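Local atomic coordinates of transferrin binding protein B (Actinobacillus suis, PDB entry 3PQU), a protein that probably captures host transferrin at the outer membrane of this porcine pathogen as a surface lipoprotein, serving iron acquisition. Residues A[43-54]-A[144-155]; A[187-195]-A[202-210]. All coordinates share one frame; numbering follows the deposited sequence. Where two conformers were deposited one is given.

Contact 1 (A[43-54]-A[144-155])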
loop_
_atom_site.group_PDB
_atom_site.type_symbol
_atom_site.label_atom_id
_atom_site.label_comp_id
_atom_site.label_asym_id
_atom_site.label_seq_id
_atom_site.Cartn_x
_atom_site.Cartn_y
_atom_site.Cartn_z
ATOM N N GLY A 43 -1.131 -0.575 -6.354
ATOM C CA GLY A 43 -0.503 -1.091 -7.561
ATOM C C GLY A 43 -0.213 -0.042 -8.619
ATOM O O GLY A 43 -0.579 1.132 -8.462
ATOM N N VAL A 44 0.411 -0.476 -9.712
ATOM C CA VAL A 44 0.724 0.393 -10.864
ATOM C C VAL A 44 0.575 -0.416 -12.180
ATOM O O VAL A 44 0.906 -1.598 -12.206
ATOM C CB VAL A 44 2.183 0.906 -10.779
ATOM C CG1 VAL A 44 2.494 1.806 -11.963
ATOM C CG2 VAL A 44 2.475 1.628 -9.413
ATOM N N GLU A 45 0.088 0.210 -13.253
ATOM C CA GLU A 45 0.010 -0.456 -14.560
ATOM C C GLU A 45 0.433 0.495 -15.687
ATOM O O GLU A 45 0.340 1.716 -15.546
ATOM C CB GLU A 45 -1.419 -0.962 -14.843
ATOM C CG GLU A 45 -2.406 0.188 -15.160
ATOM C CD GLU A 45 -3.852 -0.265 -15.406
ATOM O OE1 GLU A 45 -4.629 0.533 -15.981
ATOM O OE2 GLU A 45 -4.231 -1.397 -15.014
ATOM N N ALA A 46 0.889 -0.068 -16.808
ATOM C CA ALA A 46 1.123 0.716 -18.022
ATOM C C ALA A 46 0.745 -0.096 -19.254
ATOM O O ALA A 46 1.011 -1.285 -19.340
ATOM C CB ALA A 46 2.575 1.161 -18.130
ATOM N N LYS A 47 0.143 0.583 -20.209
ATOM C CA LYS A 47 -0.226 -0.013 -21.484
ATOM C C LYS A 47 1.012 -0.378 -22.308
ATOM O O LYS A 47 2.000 0.348 -22.310
ATOM C CB LYS A 47 -1.095 0.983 -22.259
ATOM C CG LYS A 47 -1.648 0.476 -23.584
ATOM C CD LYS A 47 -2.810 1.365 -24.014
ATOM C CE LYS A 47 -3.616 0.765 -25.151
ATOM N NZ LYS A 47 -4.883 1.529 -25.340
ATOM N N ILE A 48 0.947 -1.497 -23.013
ATOM C CA ILE A 48 2.041 -1.916 -23.907
ATOM C C ILE A 48 2.020 -1.034 -25.162
ATOM O O ILE A 48 1.001 -0.990 -25.855
ATOM C CB ILE A 48 1.895 -3.441 -24.294
ATOM C CG1 ILE A 48 2.030 -4.339 -23.040
ATOM C CG2 ILE A 48 2.938 -3.860 -25.345
ATOM C CD1 ILE A 48 1.704 -5.866 -23.287
ATOM N N PRO A 49 3.120 -0.303 -25.448
ATOM C CA PRO A 49 3.112 0.606 -26.614
ATOM C C PRO A 49 3.030 -0.124 -27.954
ATOM O O PRO A 49 3.603 -1.216 -28.109
ATOM C CB PRO A 49 4.457 1.351 -26.496
ATOM C CG PRO A 49 4.763 1.338 -25.022
ATOM C CD PRO A 49 4.281 -0.046 -24.568
ATOM N N ARG A 50 2.307 0.488 -28.897
ATOM C CA ARG A 50 2.013 -0.068 -30.227
ATOM C C ARG A 50 2.181 1.079 -31.204
ATOM O O ARG A 50 1.631 2.146 -30.983
ATOM C CB ARG A 50 0.548 -0.546 -30.283
ATOM C CG ARG A 50 0.266 -1.911 -29.630
ATOM C CD ARG A 50 -1.097 -1.961 -28.945
ATOM N NE ARG A 50 -2.253 -1.798 -29.838
ATOM C CZ ARG A 50 -2.795 -2.781 -30.550
ATOM N NH1 ARG A 50 -2.286 -4.012 -30.515
ATOM N NH2 ARG A 50 -3.839 -2.535 -31.322
ATOM N N ARG A 51 2.923 0.874 -32.285
ATOM C CA ARG A 51 3.141 1.970 -33.243
ATOM C C ARG A 51 1.888 2.249 -34.067
ATOM O O ARG A 51 1.194 1.325 -34.464
ATOM C CB ARG A 51 4.308 1.668 -34.181
ATOM C CG ARG A 51 4.742 2.878 -35.020
ATOM C CD ARG A 51 6.033 2.582 -35.747
ATOM N NE ARG A 51 5.902 1.468 -36.690
ATOM C CZ ARG A 51 5.560 1.624 -37.966
ATOM N NH1 ARG A 51 5.296 2.835 -38.430
ATOM N NH2 ARG A 51 5.463 0.575 -38.770
ATOM N N ASN A 52 1.578 3.521 -34.294
ATOM C CA ASN A 52 0.505 3.872 -35.211
ATOM C C ASN A 52 1.061 3.746 -36.614
ATOM O O ASN A 52 1.939 4.523 -37.016
ATOM C CB ASN A 52 0.015 5.311 -34.987
ATOM C CG ASN A 52 -1.175 5.661 -35.874
ATOM O OD1 ASN A 52 -1.629 4.827 -36.669
ATOM N ND2 ASN A 52 -1.684 6.894 -35.750
ATOM N N ARG A 53 0.536 2.788 -37.364
ATOM C CA ARG A 53 0.983 2.548 -38.736
ATOM C C ARG A 53 0.198 3.299 -39.829
ATOM O O ARG A 53 0.484 3.144 -41.025
ATOM C CB ARG A 53 1.002 1.034 -38.982
ATOM C CG ARG A 53 1.937 0.330 -37.964
ATOM C CD ARG A 53 1.636 -1.151 -37.807
ATOM N NE ARG A 53 1.674 -1.821 -39.099
ATOM C CZ ARG A 53 1.391 -3.102 -39.289
ATOM N NH1 ARG A 53 1.055 -3.874 -38.261
ATOM N NH2 ARG A 53 1.444 -3.608 -40.513
ATOM N N ALA A 54 -0.772 4.122 -39.424
ATOM C CA ALA A 54 -1.634 4.836 -40.387
ATOM C C ALA A 54 -0.816 5.791 -41.254
ATOM O O ALA A 54 0.241 6.282 -40.836
ATOM C CB ALA A 54 -2.746 5.585 -39.667
ATOM N N ILE A 144 -5.668 6.052 -37.436
ATOM C CA ILE A 144 -5.056 5.185 -36.435
ATOM C C ILE A 144 -5.136 3.732 -36.905
ATOM O O ILE A 144 -6.207 3.230 -37.271
ATOM C CB ILE A 144 -5.715 5.335 -35.051
ATOM C CG1 ILE A 144 -5.523 6.751 -34.515
ATOM C CG2 ILE A 144 -5.131 4.325 -34.047
ATOM C CD1 ILE A 144 -5.899 6.891 -33.062
ATOM N N PHE A 145 -3.985 3.076 -36.933
ATOM C CA PHE A 145 -3.921 1.660 -37.233
ATOM C C PHE A 145 -2.837 0.997 -36.417
ATOM O O PHE A 145 -1.656 1.205 -36.678
ATOM C CB PHE A 145 -3.655 1.409 -38.716
ATOM C CG PHE A 145 -3.436 -0.045 -39.039
ATOM C CD1 PHE A 145 -4.241 -1.021 -38.464
ATOM C CD2 PHE A 145 -2.428 -0.439 -39.902
ATOM C CE1 PHE A 145 -4.043 -2.370 -38.741
ATOM C CE2 PHE A 145 -2.220 -1.790 -40.188
ATOM C CZ PHE A 145 -3.028 -2.753 -39.610
ATOM N N LYS A 146 -3.256 0.213 -35.424
ATOM C CA LYS A 146 -2.344 -0.527 -34.557
ATOM C C LYS A 146 -2.790 -1.992 -34.545
ATOM O O LYS A 146 -3.976 -2.291 -34.686
ATOM C CB LYS A 146 -2.347 0.067 -33.146
ATOM C CG LYS A 146 -1.939 1.560 -33.078
ATOM C CD LYS A 146 -2.064 2.120 -31.645
ATOM C CE LYS A 146 -1.389 3.485 -31.506
ATOM N NZ LYS A 146 -1.585 4.055 -30.145
ATOM N N ASN A 147 -1.840 -2.903 -34.397
ATOM C CA ASN A 147 -2.158 -4.324 -34.460
ATOM C C ASN A 147 -1.176 -5.180 -33.689
ATOM O O ASN A 147 -0.094 -4.717 -33.341
ATOM C CB ASN A 147 -2.256 -4.805 -35.912
ATOM C CG ASN A 147 -3.029 -6.117 -36.028
ATOM O OD1 ASN A 147 -3.780 -6.482 -35.129
ATOM N ND2 ASN A 147 -2.831 -6.829 -37.123
ATOM N N GLY A 148 -1.562 -6.419 -33.377
ATOM C CA GLY A 148 -0.708 -7.285 -32.587
ATOM C C GLY A 148 -1.045 -7.274 -31.095
ATOM O O GLY A 148 -2.196 -7.059 -30.712
ATOM N N ILE A 149 -0.051 -7.534 -30.251
ATOM C CA ILE A 149 -0.287 -7.596 -28.791
ATOM C C ILE A 149 -0.922 -6.316 -28.259
ATOM O O ILE A 149 -0.503 -5.216 -28.609
ATOM C CB ILE A 149 1.005 -7.940 -28.012
ATOM C CG1 ILE A 149 1.357 -9.420 -28.222
ATOM C CG2 ILE A 149 0.889 -7.634 -26.482
ATOM C CD1 ILE A 149 2.711 -9.799 -27.634
ATOM N N ASP A 150 -1.959 -6.469 -27.442
ATOM C CA ASP A 150 -2.592 -5.334 -26.780
ATOM C C ASP A 150 -2.807 -5.701 -25.336
ATOM O O ASP A 150 -3.465 -6.701 -25.053
ATOM C CB ASP A 150 -3.962 -5.016 -27.401
ATOM C CG ASP A 150 -4.544 -3.718 -26.868
ATOM O OD1 ASP A 150 -5.759 -3.647 -26.583
ATOM O OD2 ASP A 150 -3.767 -2.763 -26.722
ATOM N N GLY A 151 -2.260 -4.911 -24.413
ATOM C CA GLY A 151 -2.413 -5.251 -23.009
ATOM C C GLY A 151 -1.618 -4.352 -22.098
ATOM O O GLY A 151 -1.296 -3.228 -22.486
ATOM N N TYR A 152 -1.274 -4.865 -20.913
ATOM C CA TYR A 152 -0.701 -4.055 -19.844
ATOM C C TYR A 152 0.391 -4.790 -19.085
ATOM O O TYR A 152 0.368 -6.019 -18.963
ATOM C CB TYR A 152 -1.806 -3.680 -18.859
ATOM C CG TYR A 152 -2.961 -2.952 -19.487
ATOM C CD1 TYR A 152 -3.071 -1.567 -19.404
ATOM C CD2 TYR A 152 -3.936 -3.648 -20.192
ATOM C CE1 TYR A 152 -4.147 -0.888 -19.998
ATOM C CE2 TYR A 152 -5.004 -2.987 -20.789
ATOM C CZ TYR A 152 -5.102 -1.613 -20.691
ATOM O OH TYR A 152 -6.163 -0.979 -21.293
ATOM N N ILE A 153 1.346 -4.031 -18.576
ATOM C CA ILE A 153 2.306 -4.550 -17.599
ATOM C C ILE A 153 1.858 -3.962 -16.264
ATOM O O ILE A 153 1.482 -2.797 -16.208
ATOM C CB ILE A 153 3.714 -4.070 -17.919
ATOM C CG1 ILE A 153 4.101 -4.458 -19.374
ATOM C CG2 ILE A 153 4.713 -4.604 -16.889
ATOM C CD1 ILE A 153 4.013 -5.971 -19.707
ATOM N N TYR A 154 1.873 -4.739 -15.190
ATOM C CA TYR A 154 1.370 -4.199 -13.933
ATOM C C TYR A 154 1.906 -4.943 -12.720
ATOM O O TYR A 154 2.462 -6.035 -12.838
ATOM C CB TYR A 154 -0.166 -4.261 -13.911
ATOM C CG TYR A 154 -0.681 -5.655 -13.553
ATOM C CD1 TYR A 154 -1.145 -5.947 -12.260
ATOM C CD2 TYR A 154 -0.649 -6.684 -14.475
ATOM C CE1 TYR A 154 -1.599 -7.227 -11.927
ATOM C CE2 TYR A 154 -1.097 -7.973 -14.151
ATOM C CZ TYR A 154 -1.559 -8.229 -12.874
ATOM O OH TYR A 154 -1.999 -9.487 -12.553
ATOM N N TYR A 155 1.701 -4.345 -11.552
ATOM C CA TYR A 155 1.692 -5.101 -10.311
ATOM C C TYR A 155 0.554 -4.583 -9.449
ATOM O O TYR A 155 0.148 -3.425 -9.557
ATOM C CB TYR A 155 3.060 -5.025 -9.557
ATOM C CG TYR A 155 3.283 -3.751 -8.741
ATOM C CD1 TYR A 155 2.831 -3.655 -7.425
ATOM C CD2 TYR A 155 3.957 -2.656 -9.284
ATOM C CE1 TYR A 155 3.040 -2.486 -6.672
ATOM C CE2 TYR A 155 4.161 -1.489 -8.546
ATOM C CZ TYR A 155 3.697 -1.412 -7.235
ATOM O OH TYR A 155 3.906 -0.265 -6.483
HETATM O O HOH W 1 -1.413 -2.370 -25.477
HETATM O O HOH W 2 0.244 2.604 -28.409
HETATM O O HOH W 3 1.080 -1.540 -34.249
HETATM O O HOH W 4 1.519 -3.888 -35.655
HETATM O O HOH W 5 -0.454 -6.367 -38.841
#
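Arg-50 reaches across to the turn 147-150, Ile-48 packs on Ile-149, and Lys-146 runs back over the loop 50-52. These three residues bury the most surface. The Arg-50 chain bends at chi2 and chi3 (144° and 63°), which turns its guanidinium back onto the turn. NH1 of Arg-50 donates to O of Ile-149 at 2.9 Å, near the guanidinium plane but from above the carbonyl plane. NH1 also bonds weakly to Gly-148 O. OD2 of Asp-150 lies over one guanidinium face, 3.6 Å from Arg-50 NE, so this salt bridge rests on charge alone. Lys-97 takes the other oxygen of Asp-150, and Tyr-131 O accepts from Arg-50 NH2.

CD1 of Ile-48 meets CG2 of Ile-149 at 3.7 Å. The extended chain of Lys-146 lays CE 3.3 Å from Arg-50 O, and a water joins Lys-146 NZ to Arg-50 N. OD1 of Asn-52 accepts from Phe-145 N (2.9 Å) and Ala-54 N (3.0 Å) on opposite faces of its amide; the second bond closes an Asx turn. CE2 of Phe-145 lies over the centre of the Arg-53 guanidinium face, 3.9 Å from Arg-53 CZ.

Strands 43-47 and 150-155 pair antiparallel through regular backbone bonds within the five-stranded handle sheet. At the start of strand 43-47, Gly-43 CA makes a CH-pi contact over the Tyr-155 ring. Beyond the strands, side chains and waters do most of the joining, helped by backbone bonds such as Arg-53 N to Phe-145 O. The Arg-50 guanidinium, gripped by carbonyls and probably steadied by the carboxylate, ties turn to loop.

Contact 2 (A[187-195]-A[202-210])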
loop_
_atom_site.group_PDB
_atom_site.type_symbol
_atom_site.label_atom_id
_atom_site.label_comp_id
_atom_site.label_asym_id
_atom_site.label_seq_id
_atom_site.Cartn_x
_atom_site.Cartn_y
_atom_site.Cartn_z
ATOM N N GLU A 187 17.023 -2.211 -33.194
ATOM C CA GLU A 187 17.422 -3.506 -33.736
ATOM C C GLU A 187 17.780 -4.433 -32.568
ATOM O O GLU A 187 18.954 -4.642 -32.276
ATOM C CB GLU A 187 18.602 -3.340 -34.694
ATOM C CG GLU A 187 18.285 -2.511 -35.945
ATOM C CD GLU A 187 17.307 -3.208 -36.897
ATOM O OE1 GLU A 187 17.036 -4.418 -36.727
ATOM O OE2 GLU A 187 16.805 -2.540 -37.828
ATOM N N LEU A 188 16.770 -4.960 -31.884
ATOM C CA LEU A 188 17.009 -5.748 -30.668
ATOM C C LEU A 188 17.185 -7.226 -30.987
ATOM O O LEU A 188 16.654 -7.711 -31.981
ATOM C CB LEU A 188 15.853 -5.572 -29.674
ATOM C CG LEU A 188 15.361 -4.129 -29.533
ATOM C CD1 LEU A 188 14.184 -4.051 -28.585
ATOM C CD2 LEU A 188 16.476 -3.242 -29.055
ATOM N N SER A 189 17.922 -7.943 -30.136
ATOM C CA SER A 189 18.020 -9.396 -30.261
ATOM C C SER A 189 17.329 -10.108 -29.113
ATOM O O SER A 189 17.229 -9.576 -28.014
ATOM C CB SER A 189 19.482 -9.840 -30.329
ATOM O OG SER A 189 20.237 -9.193 -29.323
ATOM N N GLY A 190 16.862 -11.320 -29.378
ATOM C CA GLY A 190 16.306 -12.151 -28.331
ATOM C C GLY A 190 14.810 -12.025 -28.180
ATOM O O GLY A 190 14.229 -12.657 -27.299
ATOM N N PHE A 191 14.186 -11.221 -29.044
ATOM C CA PHE A 191 12.734 -11.026 -29.034
ATOM C C PHE A 191 12.094 -11.568 -30.316
ATOM O O PHE A 191 12.673 -11.447 -31.390
ATOM C CB PHE A 191 12.399 -9.544 -28.896
ATOM C CG PHE A 191 12.787 -8.955 -27.573
ATOM C CD1 PHE A 191 11.973 -9.110 -26.472
ATOM C CD2 PHE A 191 13.977 -8.245 -27.432
ATOM C CE1 PHE A 191 12.329 -8.543 -25.231
ATOM C CE2 PHE A 191 14.347 -7.678 -26.209
ATOM C CZ PHE A 191 13.533 -7.831 -25.096
ATOM N N SER A 192 10.902 -12.141 -30.211
ATOM C CA SER A 192 10.192 -12.621 -31.401
ATOM C C SER A 192 9.596 -11.470 -32.234
ATOM O O SER A 192 9.563 -10.326 -31.796
ATOM C CB SER A 192 9.070 -13.570 -30.994
ATOM O OG SER A 192 8.023 -12.840 -30.391
ATOM N N ASP A 193 9.108 -11.788 -33.428
ATOM C CA ASP A 193 8.433 -10.807 -34.292
ATOM C C ASP A 193 7.131 -10.255 -33.704
ATOM O O ASP A 193 6.571 -9.305 -34.232
ATOM C CB ASP A 193 8.121 -11.421 -35.664
ATOM C CG ASP A 193 9.363 -11.668 -36.494
ATOM O OD1 ASP A 193 10.445 -11.178 -36.108
ATOM O OD2 ASP A 193 9.252 -12.344 -37.541
ATOM N N ALA A 194 6.638 -10.860 -32.627
ATOM C CA ALA A 194 5.422 -10.380 -31.983
ATOM C C ALA A 194 5.657 -9.105 -31.170
ATOM O O ALA A 194 4.711 -8.464 -30.704
ATOM C CB ALA A 194 4.836 -11.471 -31.083
ATOM N N GLY A 195 6.916 -8.743 -30.976
ATOM C CA GLY A 195 7.220 -7.612 -30.124
ATOM C C GLY A 195 8.719 -7.397 -30.055
ATOM O O GLY A 195 9.367 -7.883 -29.141
ATOM N N ALA A 202 9.013 -4.352 -27.245
ATOM C CA ALA A 202 9.632 -5.582 -26.764
ATOM C C ALA A 202 9.190 -5.727 -25.300
ATOM O O ALA A 202 9.315 -4.783 -24.515
ATOM C CB ALA A 202 11.141 -5.489 -26.862
ATOM N N THR A 203 8.676 -6.901 -24.938
ATOM C CA THR A 203 8.130 -7.125 -23.601
ATOM C C THR A 203 8.610 -8.482 -23.063
ATOM O O THR A 203 9.153 -9.316 -23.815
ATOM C CB THR A 203 6.581 -7.212 -23.632
ATOM O OG1 THR A 203 6.202 -8.373 -24.376
ATOM C CG2 THR A 203 5.926 -5.959 -24.254
ATOM N N SER A 204 8.343 -8.745 -21.784
ATOM C CA SER A 204 8.632 -10.070 -21.227
ATOM C C SER A 204 7.703 -11.119 -21.840
ATOM O O SER A 204 7.910 -12.311 -21.625
ATOM C CB SER A 204 8.502 -10.097 -19.697
ATOM O OG SER A 204 7.336 -9.407 -19.307
ATOM N N ILE A 205 6.671 -10.680 -22.564
ATOM C CA ILE A 205 5.821 -11.613 -23.342
ATOM C C ILE A 205 6.537 -12.159 -24.585
ATOM O O ILE A 205 6.412 -13.336 -24.906
ATOM C CB ILE A 205 4.509 -10.946 -23.803
ATOM C CG1 ILE A 205 3.681 -10.485 -22.593
ATOM C CG2 ILE A 205 3.685 -11.891 -24.709
ATOM C CD1 ILE A 205 2.601 -9.428 -22.968
ATOM N N SER A 206 7.289 -11.309 -25.290
ATOM C CA SER A 206 7.871 -11.706 -26.579
ATOM C C SER A 206 9.336 -12.143 -26.499
ATOM O O SER A 206 9.903 -12.627 -27.480
ATOM C CB SER A 206 7.740 -10.570 -27.591
ATOM O OG SER A 206 8.520 -9.461 -27.174
ATOM N N ASP A 207 9.945 -11.937 -25.338
ATOM C CA ASP A 207 11.330 -12.344 -25.076
ATOM C C ASP A 207 11.448 -13.864 -25.293
ATOM O O ASP A 207 10.556 -14.626 -24.886
ATOM C CB ASP A 207 11.688 -11.949 -23.625
ATOM C CG ASP A 207 13.183 -11.711 -23.410
ATOM O OD1 ASP A 207 13.999 -11.796 -24.365
ATOM O OD2 ASP A 207 13.547 -11.420 -22.251
ATOM N N ASN A 208 12.518 -14.304 -25.960
ATOM C CA ASN A 208 12.741 -15.721 -26.223
ATOM C C ASN A 208 13.389 -16.427 -25.025
ATOM O O ASN A 208 14.577 -16.701 -25.026
ATOM C CB ASN A 208 13.598 -15.892 -27.483
ATOM C CG ASN A 208 12.884 -15.417 -28.747
ATOM O OD1 ASN A 208 11.651 -15.320 -28.789
ATOM N ND2 ASN A 208 13.661 -15.123 -29.783
ATOM N N VAL A 209 12.602 -16.698 -23.996
ATOM C CA VAL A 209 13.133 -17.288 -22.776
ATOM C C VAL A 209 12.488 -18.651 -22.540
ATOM O O VAL A 209 11.550 -19.019 -23.239
ATOM C CB VAL A 209 12.854 -16.378 -21.592
ATOM C CG1 VAL A 209 13.612 -15.067 -21.770
ATOM C CG2 VAL A 209 11.354 -16.130 -21.483
ATOM N N ASN A 210 13.003 -19.404 -21.571
ATOM C CA ASN A 210 12.402 -20.689 -21.184
ATOM C C ASN A 210 11.066 -20.505 -20.456
ATOM O O ASN A 210 11.018 -19.931 -19.359
ATOM C CB ASN A 210 13.371 -21.480 -20.287
ATOM C CG ASN A 210 12.724 -22.722 -19.665
ATOM O OD1 ASN A 210 11.984 -23.452 -20.325
ATOM N ND2 ASN A 210 13.011 -22.962 -18.386
HETATM O O HOH W 6 16.263 -10.454 -25.228
#
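Segments 187-195 and 202-210 are irregular and meet at a single backbone bridge, Phe-191 with Asp-207, whose CA atoms are 4.4 Å apart. Two backbone bonds flank it. Asn-208 N donates to Gly-190 O at 2.7 Å, and Ser-192 N donates to Ser-206 O at 2.9 Å. Segment 187-195 then folds through a type I beta turn from Ser-192 to Gly-195. OG of Ser-192 accepts from Ala-194 N, which makes an ST turn. Gly-190 has a positive phi of 93°, a shape that suits a residue without a side chain.

The Phe-191 ring is the centre of the side-chain packing. With CG beside its backbone N (chi1 -67°), the ring swings back toward 202-207. CB of Ala-202 sits over the centre of one face, 3.6 Å from the ring centroid, in a CH-pi contact. OD1 of Asp-207 lies over the opposite face, toward the rim. O of Thr-203 comes in at the edge, 3.6 Å from Phe-191 CE1. CD1 of Leu-188 adds a touch on Ala-202 CB. Ser-206 OG donates to Gly-195 O at 2.7 Å, in the carbonyl plane and on a lone pair.

A water links Asp-207 OD1 to Ser-189 O, Arg-248 makes a salt bridge with the same carboxylate oxygen, and His-229 bonds to OD2. Thr-203 OG1 accepts from Ser-206 N, an ST motif at the start of a short helical bend. Together these features describe a compact, turn-rich part of the long loop between strand 170-183 and short strand 218-219 of the N-lobe barrel domain, centred on an aromatic ring.

Contact 1 belongs to the N-lobe handle and contact 2 to a long loop of the N-lobe barrel. Their centres are about 15 Å apart, and they touch. Ile-205 of contact 2 packs on both Ile-48 and Ile-149 of contact 1, with CD1 of Ile-205 3.7 Å from CD1 of Ile-48. Thr-203 also meets Ile-48. Both contacts are partly buried. Contact 1 combines regular sheet pairing at one end with charged groups and waters at the other. Contact 2 has one bridge, several turns and a packed ring. The handle and barrel loop therefore share an apolar seam, while each contact mixes backbone and polar bonds with its own apolar packing.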